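Long-range contacts in beta-galactosidase (Bacillus circulans, PDB 4MAD), which probably removes terminal non-reducing beta-D-galactose residues from beta-D-galactosides by hydrolysis, as a glycoside hydrolase of family 35 built round a (beta/alpha)8 barrel: residues Y20-F24 with N240-M244; R226-F231 with E274-Q278; R263-V269 with K328-V332. The contacts are given in a common frame with arbitrary orientation. Residues are numbered along the deposited sequence.

Contact 1: residues Y20-F24 with N240-M244; sequences YDDSF and NAPLM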
loop_
_atom_site.group_PDB
_atom_site.type_symbol
_atom_site.label_atom_id
_atom_site.label_comp_id
_atom_site.label_asym_id
_atom_site.label_seq_id
_atom_site.Cartn_x
_atom_site.Cartn_y
_atom_site.Cartn_z
ATOM N N TYR A 20 11.374 29.079 -9.479
ATOM C CA TYR A 20 12.767 29.087 -9.156
ATOM C C TYR A 20 13.717 29.625 -10.167
ATOM O O TYR A 20 13.555 29.430 -11.339
ATOM C CB TYR A 20 13.332 27.663 -9.002
ATOM C CG TYR A 20 13.297 26.823 -10.226
ATOM C CD1 TYR A 20 14.353 26.781 -11.108
ATOM C CD2 TYR A 20 12.214 26.058 -10.500
ATOM C CE1 TYR A 20 14.313 25.992 -12.213
ATOM C CE2 TYR A 20 12.141 25.310 -11.613
ATOM C CZ TYR A 20 13.198 25.278 -12.467
ATOM O OH TYR A 20 13.128 24.529 -13.534
ATOM N N ASP A 21 14.740 30.275 -9.677
ATOM C CA ASP A 21 15.797 30.556 -10.581
ATOM C C ASP A 21 17.218 30.053 -10.405
ATOM O O ASP A 21 17.733 29.341 -11.228
ATOM C CB ASP A 21 16.150 32.009 -10.649
ATOM C CG ASP A 21 16.199 32.645 -9.327
ATOM O OD1 ASP A 21 16.906 32.168 -8.433
ATOM O OD2 ASP A 21 15.531 33.664 -9.193
ATOM N N ASP A 22 17.719 30.323 -9.206
ATOM C CA ASP A 22 18.938 29.752 -8.712
ATOM C C ASP A 22 18.404 28.926 -7.560
ATOM O O ASP A 22 18.975 27.939 -7.162
ATOM C CB ASP A 22 19.797 30.846 -8.129
ATOM C CG ASP A 22 21.208 30.680 -8.470
ATOM O OD1 ASP A 22 21.611 31.173 -9.524
ATOM O OD2 ASP A 22 21.931 30.047 -7.688
ATOM N N SER A 23 17.330 29.428 -7.000
ATOM C CA SER A 23 16.781 28.901 -5.799
ATOM C C SER A 23 15.267 28.969 -5.860
ATOM O O SER A 23 14.766 29.672 -6.664
ATOM C CB SER A 23 17.347 29.702 -4.659
ATOM O OG SER A 23 16.394 30.542 -4.153
ATOM N N PHE A 24 14.558 28.213 -5.032
ATOM C CA PHE A 24 13.109 28.270 -5.042
ATOM C C PHE A 24 12.682 29.644 -4.580
ATOM O O PHE A 24 13.300 30.205 -3.754
ATOM C CB PHE A 24 12.473 27.218 -4.131
ATOM C CG PHE A 24 12.631 25.809 -4.614
ATOM C CD1 PHE A 24 11.986 25.372 -5.709
ATOM C CD2 PHE A 24 13.426 24.937 -3.971
ATOM C CE1 PHE A 24 12.123 24.100 -6.160
ATOM C CE2 PHE A 24 13.568 23.669 -4.436
ATOM C CZ PHE A 24 12.892 23.269 -5.525
ATOM N N ASN A 240 21.892 24.315 -13.240
ATOM C CA ASN A 240 21.651 25.550 -12.500
ATOM C C ASN A 240 20.509 25.623 -11.478
ATOM O O ASN A 240 20.549 26.378 -10.560
ATOM C CB ASN A 240 21.495 26.690 -13.477
ATOM C CG ASN A 240 22.670 26.827 -14.378
ATOM O OD1 ASN A 240 23.769 26.768 -13.947
ATOM N ND2 ASN A 240 22.423 26.958 -15.640
ATOM N N ALA A 241 19.516 24.783 -11.678
ATOM C CA ALA A 241 18.312 24.776 -10.917
ATOM C C ALA A 241 18.544 24.292 -9.490
ATOM O O ALA A 241 19.526 23.685 -9.225
ATOM C CB ALA A 241 17.302 23.988 -11.581
ATOM N N PRO A 242 17.627 24.620 -8.598
ATOM C CA PRO A 242 17.811 24.324 -7.188
ATOM C C PRO A 242 17.854 22.843 -6.993
ATOM O O PRO A 242 17.287 22.149 -7.774
ATOM C CB PRO A 242 16.555 24.874 -6.538
ATOM C CG PRO A 242 15.770 25.408 -7.544
ATOM C CD PRO A 242 16.496 25.520 -8.788
ATOM N N LEU A 243 18.511 22.391 -5.955
ATOM C CA LEU A 243 18.656 20.969 -5.703
ATOM C C LEU A 243 17.603 20.462 -4.734
ATOM O O LEU A 243 17.503 20.978 -3.689
ATOM C CB LEU A 243 20.012 20.708 -5.101
ATOM C CG LEU A 243 21.260 21.186 -5.819
ATOM C CD1 LEU A 243 22.514 20.977 -4.984
ATOM C CD2 LEU A 243 21.369 20.463 -7.128
ATOM N N MET A 244 16.823 19.459 -5.102
ATOM C CA MET A 244 15.873 18.877 -4.178
ATOM C C MET A 244 15.903 17.342 -4.128
ATOM O O MET A 244 15.864 16.721 -5.109
ATOM C CB MET A 244 14.458 19.318 -4.465
ATOM C CG MET A 244 13.534 18.892 -3.391
ATOM S SD MET A 244 12.039 19.805 -3.467
ATOM C CE MET A 244 11.260 19.317 -2.025
#
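Pro242 points the CG tip of its ring at one face of the Phe24 ring, with Pro242 CG 4.0 Å from the ring centroid and only 5° off the ring normal, a well-formed CH-pi contact. It joins two turns at the N-terminal end of the (beta/alpha)8 barrel: residues 20-24 link the short strands 18-20 and 24-26 near the chain's start, while residues 240-244 lead from helix 227-237 into the seventh barrel strand, 244-249. Proline suits this place because its rigid ring holds slightly polarised C-H groups against the aromatic face and, having no NH, leaves no backbone donor to be satisfied. Tyr20 packs on the same proline, its CD1 3.4 Å from Pro242 CD, and its CE1 lies 3.7 Å from Ala241 CB; the short methyl of Ala241 lets the phenol come close. The Tyr20 ring also meets that of Phe218, on the sixth barrel strand. Phe24 reaches inward to Leu33 and Ser281, so this early part of the chain is anchored on the barrel by apolar contact. The bend before Phe24 is held from within by an Asx turn, Ser23 N donating to Asp21 OD1 at 3.1 Å, and the acidic side chains of Asp21 and Asp22 stay exposed. Beyond the proline, a Met-aromatic contact puts Met244 SD 4.1 Å from Phe24 CZ, obliquely placed against the ring.

Contact 2: residues R226-F231 with E274-Q278; sequences RAESAF and EILKQ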
loop_
_atom_site.group_PDB
_atom_site.type_symbol
_atom_site.label_atom_id
_atom_site.label_comp_id
_atom_site.label_asym_id
_atom_site.label_seq_id
_atom_site.Cartn_x
_atom_site.Cartn_y
_atom_site.Cartn_z
ATOM N N ARG A 226 24.568 9.515 0.413
ATOM C CA ARG A 226 25.463 10.110 -0.584
ATOM C C ARG A 226 24.897 11.233 -1.438
ATOM O O ARG A 226 24.870 11.179 -2.615
ATOM C CB ARG A 226 26.131 9.027 -1.434
ATOM C CG ARG A 226 26.668 7.924 -0.599
ATOM C CD ARG A 226 27.818 7.182 -1.097
ATOM N NE ARG A 226 28.604 7.872 -2.097
ATOM C CZ ARG A 226 29.439 7.243 -2.928
ATOM N NH1 ARG A 226 29.619 5.922 -2.841
ATOM N NH2 ARG A 226 30.087 7.937 -3.835
ATOM N N ALA A 227 24.446 12.250 -0.760
ATOM C CA ALA A 227 23.828 13.407 -1.345
ATOM C C ALA A 227 24.766 14.190 -2.261
ATOM O O ALA A 227 24.372 14.676 -3.268
ATOM C CB ALA A 227 23.294 14.269 -0.264
ATOM N N GLU A 228 26.014 14.278 -1.874
ATOM C CA GLU A 228 26.940 14.982 -2.712
ATOM C C GLU A 228 27.047 14.309 -4.080
ATOM O O GLU A 228 27.018 14.918 -5.089
ATOM C CB GLU A 228 28.314 14.971 -2.073
ATOM C CG GLU A 228 29.335 15.587 -2.958
ATOM C CD GLU A 228 30.756 15.658 -2.356
ATOM O OE1 GLU A 228 30.974 15.384 -1.161
ATOM O OE2 GLU A 228 31.674 16.032 -3.102
ATOM N N SER A 229 27.180 13.013 -4.075
ATOM C CA SER A 229 27.234 12.277 -5.299
ATOM C C SER A 229 25.938 12.387 -6.098
ATOM O O SER A 229 25.924 12.526 -7.290
ATOM C CB SER A 229 27.504 10.826 -4.960
ATOM O OG SER A 229 27.103 10.048 -5.984
ATOM N N ALA A 230 24.842 12.294 -5.390
ATOM C CA ALA A 230 23.545 12.331 -6.014
ATOM C C ALA A 230 23.261 13.660 -6.675
ATOM O O ALA A 230 22.834 13.712 -7.814
ATOM C CB ALA A 230 22.488 12.015 -5.042
ATOM N N PHE A 231 23.527 14.724 -5.958
ATOM C CA PHE A 231 23.370 16.058 -6.539
ATOM C C PHE A 231 24.329 16.336 -7.704
ATOM O O PHE A 231 24.002 17.004 -8.638
ATOM C CB PHE A 231 23.425 17.120 -5.480
ATOM C CG PHE A 231 22.226 17.166 -4.586
ATOM C CD1 PHE A 231 20.955 16.882 -5.035
ATOM C CD2 PHE A 231 22.374 17.540 -3.288
ATOM C CE1 PHE A 231 19.894 17.006 -4.191
ATOM C CE2 PHE A 231 21.327 17.648 -2.474
ATOM C CZ PHE A 231 20.082 17.378 -2.905
ATOM N N GLU A 274 24.220 16.692 4.934
ATOM C CA GLU A 274 24.866 16.674 3.647
ATOM C C GLU A 274 23.953 17.369 2.667
ATOM O O GLU A 274 24.391 18.049 1.824
ATOM C CB GLU A 274 25.158 15.243 3.196
ATOM C CG GLU A 274 26.328 15.076 2.313
ATOM C CD GLU A 274 26.462 13.662 1.687
ATOM O OE1 GLU A 274 25.689 12.760 2.026
ATOM O OE2 GLU A 274 27.341 13.500 0.849
ATOM N N ILE A 275 22.683 17.100 2.769
ATOM C CA ILE A 275 21.745 17.694 1.868
ATOM C C ILE A 275 21.643 19.187 2.089
ATOM O O ILE A 275 21.686 19.934 1.179
ATOM C CB ILE A 275 20.347 17.100 2.048
ATOM C CG1 ILE A 275 20.344 15.654 1.584
ATOM C CG2 ILE A 275 19.322 17.915 1.347
ATOM C CD1 ILE A 275 19.072 14.923 1.784
ATOM N N LEU A 276 21.456 19.564 3.326
ATOM C CA LEU A 276 21.155 20.939 3.671
ATOM C C LEU A 276 22.322 21.902 3.368
ATOM O O LEU A 276 22.113 23.014 2.990
ATOM C CB LEU A 276 20.656 21.027 5.109
ATOM C CG LEU A 276 19.407 20.240 5.475
ATOM C CD1 LEU A 276 19.102 20.355 6.931
ATOM C CD2 LEU A 276 18.282 20.788 4.679
ATOM N N LYS A 277 23.526 21.420 3.592
ATOM C CA LYS A 277 24.755 22.198 3.431
ATOM C C LYS A 277 24.954 22.572 1.967
ATOM O O LYS A 277 25.624 23.469 1.663
ATOM C CB LYS A 277 25.963 21.459 3.982
ATOM C CG LYS A 277 26.056 21.393 5.508
ATOM C CD LYS A 277 27.503 21.334 5.965
ATOM C CE LYS A 277 27.692 21.205 7.456
ATOM N NZ LYS A 277 27.121 19.958 7.933
ATOM N N GLN A 278 24.332 21.829 1.085
ATOM C CA GLN A 278 24.406 22.059 -0.359
ATOM C C GLN A 278 23.265 22.948 -0.808
ATOM O O GLN A 278 23.020 23.085 -1.951
ATOM C CB GLN A 278 24.397 20.774 -1.176
ATOM C CG GLN A 278 25.588 19.978 -1.057
ATOM C CD GLN A 278 25.483 18.679 -1.810
ATOM O OE1 GLN A 278 25.062 17.713 -1.260
ATOM N NE2 GLN A 278 25.807 18.686 -3.049
HETATM O O HOH W 1 28.243 11.471 -1.746
#
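The first turn of helix 227-237, which follows the sixth strand of the barrel, starts with backbone NH groups that have no preceding helical carbonyl to accept from them, and the carboxylate of Glu274 supplies acceptors for two of them. Glu228 N donates to Glu274 OE2 at 3.1 Å with a good angle of 163°; Ala227 N makes a weak bond to Glu274 OE1, also at 3.1 Å. The next donor, Ser229 N, gives its hydrogen to a water at 3.0 Å, and that water in turn donates weakly to Glu274 OE2 over 3.4 Å. From Ala230 N onward the helix provides its own acceptors, beginning with Arg226 O at 3.0 Å; Arg226 is the N-cap residue. Beneath the polar cluster, Ala227 CB packs 3.7 Å from Ile275 CG1, the small methyl letting the two backbones approach, and Ile275 CG2 lies at the edge of the Phe231 ring, 4.3 Å from CE2. Gln278 packs against the same helical turn. A cost remains: Glu228 OE1 stands 4.6 Å from Glu274 OE2, two like charges near the surface. A glutamate late in helix 265-276 thus serves the helix start next to it, where its negative charge also matches the positive end of the helix dipole.

Contact 3: residues R263-V269 with K328-V332; sequences RSAESVV and KFYAV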
loop_
_atom_site.group_PDB
_atom_site.type_symbol
_atom_site.label_atom_id
_atom_site.label_comp_id
_atom_site.label_asym_id
_atom_site.label_seq_id
_atom_site.Cartn_x
_atom_site.Cartn_y
_atom_site.Cartn_z
ATOM N N ARG A 263 16.883 2.688 10.871
ATOM C CA ARG A 263 18.079 3.472 10.656
ATOM C C ARG A 263 18.187 4.498 11.771
ATOM O O ARG A 263 17.218 5.123 12.065
ATOM C CB ARG A 263 17.967 4.129 9.291
ATOM C CG ARG A 263 19.115 4.996 8.916
ATOM C CD ARG A 263 19.005 5.445 7.498
ATOM N NE ARG A 263 20.056 6.330 7.059
ATOM C CZ ARG A 263 20.096 6.897 5.875
ATOM N NH1 ARG A 263 19.140 6.656 5.011
ATOM N NH2 ARG A 263 21.100 7.673 5.547
ATOM N N SER A 264 19.366 4.666 12.362
ATOM C CA SER A 264 19.545 5.525 13.515
ATOM C C SER A 264 19.402 7.000 13.231
ATOM O O SER A 264 19.629 7.405 12.172
ATOM C CB SER A 264 20.919 5.357 14.119
ATOM O OG SER A 264 21.881 5.771 13.237
ATOM N N ALA A 265 19.076 7.758 14.244
ATOM C CA ALA A 265 18.978 9.187 14.130
ATOM C C ALA A 265 20.320 9.747 13.695
ATOM O O ALA A 265 20.392 10.562 12.834
ATOM C CB ALA A 265 18.610 9.725 15.393
ATOM N N GLU A 266 21.390 9.177 14.212
ATOM C CA GLU A 266 22.717 9.654 13.898
ATOM C C GLU A 266 22.967 9.525 12.422
ATOM O O GLU A 266 23.455 10.394 11.781
ATOM C CB GLU A 266 23.734 8.813 14.624
ATOM C CG GLU A 266 23.861 9.162 16.062
ATOM C CD GLU A 266 22.934 8.386 17.014
ATOM O OE1 GLU A 266 21.993 7.761 16.588
ATOM O OE2 GLU A 266 23.190 8.428 18.212
ATOM N N SER A 267 22.579 8.394 11.902
ATOM C CA SER A 267 22.724 8.154 10.475
ATOM C C SER A 267 21.880 9.114 9.633
ATOM O O SER A 267 22.361 9.732 8.769
ATOM C CB SER A 267 22.361 6.720 10.081
ATOM O OG SER A 267 22.411 6.513 8.721
ATOM N N VAL A 268 20.639 9.273 10.009
ATOM C CA VAL A 268 19.783 10.160 9.290
ATOM C C VAL A 268 20.318 11.578 9.305
ATOM O O VAL A 268 20.344 12.228 8.337
ATOM C CB VAL A 268 18.430 10.143 9.897
ATOM C CG1 VAL A 268 17.602 11.241 9.390
ATOM C CG2 VAL A 268 17.823 8.870 9.605
ATOM N N VAL A 269 20.786 12.018 10.444
ATOM C CA VAL A 269 21.314 13.384 10.560
ATOM C C VAL A 269 22.494 13.585 9.621
ATOM O O VAL A 269 22.631 14.576 8.987
ATOM C CB VAL A 269 21.699 13.709 11.993
ATOM C CG1 VAL A 269 22.662 14.816 12.072
ATOM C CG2 VAL A 269 20.531 13.945 12.820
ATOM N N LYS A 328 14.159 10.067 16.302
ATOM C CA LYS A 328 14.491 10.627 15.028
ATOM C C LYS A 328 13.840 11.991 14.872
ATOM O O LYS A 328 14.456 12.919 14.441
ATOM C CB LYS A 328 13.989 9.731 13.934
ATOM C CG LYS A 328 15.037 9.136 13.229
ATOM C CD LYS A 328 14.563 8.518 11.951
ATOM C CE LYS A 328 15.050 7.152 11.898
ATOM N NZ LYS A 328 14.613 6.604 10.646
ATOM N N PHE A 329 12.611 12.109 15.332
ATOM C CA PHE A 329 11.873 13.347 15.209
ATOM C C PHE A 329 12.599 14.502 15.909
ATOM O O PHE A 329 12.821 15.500 15.320
ATOM C CB PHE A 329 10.518 13.151 15.856
ATOM C CG PHE A 329 9.651 14.396 15.963
ATOM C CD1 PHE A 329 8.615 14.609 15.106
ATOM C CD2 PHE A 329 9.833 15.300 16.950
ATOM C CE1 PHE A 329 7.832 15.710 15.224
ATOM C CE2 PHE A 329 9.016 16.394 17.048
ATOM C CZ PHE A 329 8.030 16.575 16.189
ATOM N N TYR A 330 13.009 14.294 17.145
ATOM C CA TYR A 330 13.768 15.329 17.849
ATOM C C TYR A 330 15.107 15.640 17.188
ATOM O O TYR A 330 15.540 16.736 17.144
ATOM C CB TYR A 330 13.930 14.970 19.313
ATOM C CG TYR A 330 12.626 15.019 20.051
ATOM C CD1 TYR A 330 11.989 16.216 20.287
ATOM C CD2 TYR A 330 12.013 13.890 20.469
ATOM C CE1 TYR A 330 10.810 16.268 20.952
ATOM C CE2 TYR A 330 10.868 13.932 21.128
ATOM C CZ TYR A 330 10.251 15.113 21.370
ATOM O OH TYR A 330 9.086 15.086 22.026
ATOM N N ALA A 331 15.755 14.609 16.709
ATOM C CA ALA A 331 17.046 14.746 16.102
ATOM C C ALA A 331 16.997 15.615 14.833
ATOM O O ALA A 331 17.833 16.462 14.633
ATOM C CB ALA A 331 17.608 13.409 15.787
ATOM N N VAL A 332 16.007 15.341 14.005
ATOM C CA VAL A 332 15.698 16.084 12.818
ATOM C C VAL A 332 15.260 17.533 13.104
ATOM O O VAL A 332 15.654 18.440 12.456
ATOM C CB VAL A 332 14.622 15.355 11.998
ATOM C CG1 VAL A 332 14.048 16.211 10.976
ATOM C CG2 VAL A 332 15.167 14.141 11.411
#
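Lys328 loses more surface to this contact than any other residue, and it does so with its chain rather than its charge. The long aliphatic part runs along the start of helix 265-276: Lys328 CG lies 4.0 Å from Ala265 CA, and Lys328 CE is 4.0 Å from Val268 CG2 and 3.0 Å from Arg263 O. The ammonium group is satisfied by partners beyond the two segments, through a hydrogen bond to His250 O and a salt bridge to Asp316, which also accepts from Arg263 N. A lysine therefore fits well here, its methylenes packing on Ala265 and Val268 while its ammonium group still finds acceptors.

Ala265 comes next. Its CB meets Ala331 CB at 3.8 Å, and with only methyl groups at this point of the interface, the axes of the short helical segments 265-269 and 328-332 come within 9.4 Å. One turn further along, the compact, branched valines take over: Val268 CG1 lies 4.3 Å from Val332 CG2, and Val269 CG2 sits 4.2 Å from Ala331 CB.

The helix start at Ala265 is fixed by Ser264, an N-cap whose OG accepts from Ser267 N at 3.0 Å; Ser267 OG then receives Arg263 NE at 2.9 Å, so the extended arginine lies along the helix start, its NH1 bonded to Gly224 O. The two helical segments run in the same general direction, at a signed crossing angle of -34°. Such near-parallel packing of successive outer helices, here those that follow the seventh and eighth strands, is characteristic of the (beta/alpha)8 barrel.

How the contacts relate
Contact 1 sits at the N-terminal end of the barrel strands, contacts 2 and 3 among the outer helices. Contact 2 alternates along the chain with each of the others, while contact 1 closes before contact 3 opens. Contacts 1 and 2 have centres about 14 Å apart and touch, Leu243 CB packing 3.8 Å from Phe231 CE1; helix 227-237 begins in contact 2 and leads to contact 1. Contacts 2 and 3, with centres about 16 Å apart, use the two ends of helix 265-276 without touching. Contacts 1 and 3 lie about 26 Å apart between centres. Together they join the early N-terminal strands to the last three beta-alpha units; the seventh strand carries Glu247, the predicted nucleophile.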